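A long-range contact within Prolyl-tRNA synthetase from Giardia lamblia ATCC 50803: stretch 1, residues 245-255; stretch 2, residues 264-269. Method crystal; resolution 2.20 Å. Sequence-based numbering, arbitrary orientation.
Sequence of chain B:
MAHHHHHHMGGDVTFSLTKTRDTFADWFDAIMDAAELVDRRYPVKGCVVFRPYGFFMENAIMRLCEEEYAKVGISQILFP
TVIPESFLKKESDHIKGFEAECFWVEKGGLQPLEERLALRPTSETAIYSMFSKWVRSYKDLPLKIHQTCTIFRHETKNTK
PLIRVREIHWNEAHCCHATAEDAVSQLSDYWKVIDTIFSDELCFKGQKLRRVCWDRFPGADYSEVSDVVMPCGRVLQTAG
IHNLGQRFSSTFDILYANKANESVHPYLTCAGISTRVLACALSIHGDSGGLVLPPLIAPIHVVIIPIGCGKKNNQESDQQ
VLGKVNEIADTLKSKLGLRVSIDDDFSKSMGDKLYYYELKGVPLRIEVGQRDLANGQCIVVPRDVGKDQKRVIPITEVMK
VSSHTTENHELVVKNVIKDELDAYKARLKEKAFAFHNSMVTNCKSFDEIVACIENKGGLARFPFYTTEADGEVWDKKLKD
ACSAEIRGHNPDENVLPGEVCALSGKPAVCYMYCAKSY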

# COMPACT_ATOMS: atom_id res chain seq x y z
N GLY B 245 -2.69 3.92 28.37
CA GLY B 245 -2.02 3.91 29.66
C GLY B 245 -0.96 2.83 29.74
O GLY B 245 -0.22 2.59 28.77
N GLN B 246 -0.89 2.17 30.89
CA GLN B 246 0.06 1.09 31.13
C GLN B 246 -0.61 -0.28 31.20
O GLN B 246 0.07 -1.29 31.40
CB GLN B 246 0.83 1.37 32.42
CG GLN B 246 1.82 2.51 32.29
CD GLN B 246 2.31 3.01 33.63
OE1 GLN B 246 1.51 3.39 34.49
NE2 GLN B 246 3.63 3.05 33.82
N ARG B 247 -1.92 -0.33 30.99
CA ARG B 247 -2.71 -1.56 31.15
C ARG B 247 -2.22 -2.71 30.27
O ARG B 247 -2.01 -3.82 30.76
CB ARG B 247 -4.20 -1.29 30.86
CG ARG B 247 -4.94 -0.63 32.02
CD ARG B 247 -6.23 0.07 31.56
NE ARG B 247 -7.24 -0.85 31.03
CZ ARG B 247 -8.00 -1.66 31.76
NH1 ARG B 247 -8.88 -2.45 31.15
NH2 ARG B 247 -7.89 -1.72 33.09
N PHE B 248 -2.06 -2.43 28.98
CA PHE B 248 -1.58 -3.43 28.02
C PHE B 248 -0.12 -3.83 28.28
O PHE B 248 0.26 -4.98 28.06
CB PHE B 248 -1.74 -2.93 26.58
CG PHE B 248 -3.13 -3.11 26.01
CD1 PHE B 248 -3.49 -4.29 25.39
CD2 PHE B 248 -4.05 -2.08 26.08
CE1 PHE B 248 -4.76 -4.45 24.85
CE2 PHE B 248 -5.31 -2.23 25.54
CZ PHE B 248 -5.66 -3.41 24.92
N SER B 249 0.69 -2.87 28.75
CA SER B 249 2.09 -3.14 29.06
C SER B 249 2.23 -4.14 30.20
O SER B 249 3.14 -4.98 30.20
CB SER B 249 2.82 -1.85 29.43
OG SER B 249 2.76 -0.90 28.38
N SER B 250 1.35 -4.04 31.19
CA SER B 250 1.31 -5.01 32.28
C SER B 250 0.82 -6.36 31.78
O SER B 250 1.40 -7.39 32.09
CB SER B 250 0.41 -4.53 33.41
OG SER B 250 0.43 -5.46 34.48
N THR B 251 -0.25 -6.35 30.99
CA THR B 251 -0.84 -7.59 30.49
C THR B 251 0.13 -8.33 29.57
O THR B 251 0.29 -9.54 29.69
CB THR B 251 -2.16 -7.33 29.75
OG1 THR B 251 -3.04 -6.59 30.60
CG2 THR B 251 -2.83 -8.64 29.34
N PHE B 252 0.80 -7.61 28.68
CA PHE B 252 1.71 -8.24 27.72
C PHE B 252 3.18 -8.22 28.16
O PHE B 252 4.07 -8.59 27.39
CB PHE B 252 1.50 -7.64 26.32
CG PHE B 252 0.15 -7.97 25.75
CD1 PHE B 252 -0.03 -9.15 25.05
CD2 PHE B 252 -0.95 -7.16 25.99
CE1 PHE B 252 -1.28 -9.49 24.55
CE2 PHE B 252 -2.20 -7.51 25.49
CZ PHE B 252 -2.36 -8.67 24.77
N ASP B 253 3.42 -7.83 29.41
CA ASP B 253 4.77 -7.83 29.99
C ASP B 253 5.76 -7.02 29.16
O ASP B 253 6.82 -7.52 28.78
CB ASP B 253 5.28 -9.27 30.18
CG ASP B 253 4.50 -10.04 31.23
OD1 ASP B 253 3.29 -9.74 31.42
OD2 ASP B 253 5.09 -10.94 31.85
N ILE B 254 5.38 -5.78 28.87
CA ILE B 254 6.27 -4.83 28.25
C ILE B 254 6.94 -4.02 29.35
O ILE B 254 6.29 -3.24 30.05
CB ILE B 254 5.55 -3.85 27.29
CG1 ILE B 254 4.69 -4.60 26.27
CG2 ILE B 254 6.60 -2.99 26.59
CD1 ILE B 254 3.95 -3.70 25.34
N LEU B 255 8.24 -4.21 29.48
CA LEU B 255 9.02 -3.56 30.50
C LEU B 255 10.32 -3.06 29.90
O LEU B 255 10.89 -3.71 29.03
CB LEU B 255 9.32 -4.55 31.64
CG LEU B 255 8.17 -4.90 32.60
CD1 LEU B 255 8.58 -6.08 33.48
CD2 LEU B 255 7.79 -3.69 33.46
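Stretch 2 (264-269) VHPYLT

An extended segment can be fixed across a short helix when side chains and carbonyls in and beside the helix supply the hydrogen bonds. Residues 264-269 of prolyl-tRNA synthetase illustrate the principle. The segment is extended throughout, with phi between -74° and -131° and psi between 119° and 163°, and it runs counter to stretch 1: its beginning lies near Leu-255 and its later part near Gly-245, with the helix 247-251 between them.

Val-264 points its CA-to-CB bond away and takes part through its backbone, its O lying 3.4 Å from Leu-255 CA in a CA-H...O contact. His-265 is held most elaborately. Its ND1 donates to Ile-254 O at 2.9 Å, near the plane of the ring, while Ser-250 CA and Leu-255 CD2 cover opposite faces, 3.9 and 3.4 Å from the centroid of the His-265 ring. The imidazole is thus clamped between the end of the helix and the chain that follows it. The backbone is engaged as well, since Gln-246 NE2 donates to His-265 O at 2.8 Å in an almost linear bond.

Pro-266 has no amide hydrogen to donate, but its carbonyl is free to accept: Ser-249 OG donates to Pro-266 O at 2.6 Å. The pyrrolidine ring packs on Ile-254, with Pro-266 CG 3.4 Å from Ile-254 CG2. Tyr-267 opens the strand, m at chi1, and Gln-246 CG lies over a face of its ring, 4.0 Å from the Tyr-267 centroid. Gln-246 thus serves two residues of the segment, its amide the His-265 carbonyl and its CG the Tyr-267 ring. Leu-268 closes the contact, its N donating to Gly-245 O at 2.9 Å and its CD1 reaching Phe-248 CB at 3.4 Å. Thr-269 points its CA-to-CB bond away and does not touch stretch 1; its OG1 is hydrogen-bonded elsewhere in the structure.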

# COMPACT_ATOMS: atom_id res chain seq x y z
N VAL B 264 10.36 -0.52 34.25
CA VAL B 264 9.18 0.34 34.14
C VAL B 264 8.24 -0.10 33.01
O VAL B 264 8.68 -0.54 31.94
CB VAL B 264 9.58 1.82 33.87
CG1 VAL B 264 8.34 2.74 33.86
CG2 VAL B 264 10.59 2.31 34.89
N HIS B 265 6.94 0.03 33.25
CA HIS B 265 5.93 -0.22 32.23
C HIS B 265 5.78 1.03 31.38
O HIS B 265 5.41 2.08 31.91
CB HIS B 265 4.58 -0.56 32.86
CG HIS B 265 4.47 -1.98 33.34
ND1 HIS B 265 4.78 -3.06 32.54
CD2 HIS B 265 4.06 -2.49 34.52
CE1 HIS B 265 4.58 -4.17 33.22
NE2 HIS B 265 4.15 -3.86 34.42
N PRO B 266 6.06 0.93 30.07
CA PRO B 266 5.88 2.09 29.22
C PRO B 266 4.40 2.34 28.96
O PRO B 266 3.56 1.47 29.16
CB PRO B 266 6.60 1.69 27.93
CG PRO B 266 6.48 0.21 27.87
CD PRO B 266 6.36 -0.29 29.30
N TYR B 267 4.10 3.55 28.51
CA TYR B 267 2.75 3.93 28.11
C TYR B 267 2.52 3.53 26.66
O TYR B 267 3.45 3.53 25.87
CB TYR B 267 2.57 5.44 28.27
CG TYR B 267 2.14 5.85 29.66
CD1 TYR B 267 2.99 5.69 30.75
CD2 TYR B 267 0.88 6.40 29.88
CE1 TYR B 267 2.59 6.07 32.03
CE2 TYR B 267 0.48 6.77 31.15
CZ TYR B 267 1.33 6.61 32.22
OH TYR B 267 0.91 6.99 33.48
N LEU B 268 1.27 3.18 26.33
CA LEU B 268 0.89 2.87 24.95
C LEU B 268 -0.18 3.84 24.41
O LEU B 268 -1.11 4.22 25.13
CB LEU B 268 0.39 1.43 24.84
CG LEU B 268 1.41 0.31 25.11
CD1 LEU B 268 0.70 -1.03 25.19
CD2 LEU B 268 2.54 0.28 24.07
N THR B 269 -0.03 4.23 23.15
CA THR B 269 -1.06 4.98 22.44
C THR B 269 -1.35 4.34 21.08
O THR B 269 -0.53 3.57 20.55
CB THR B 269 -0.67 6.47 22.27
OG1 THR B 269 0.44 6.60 21.37
CG2 THR B 269 -0.31 7.10 23.62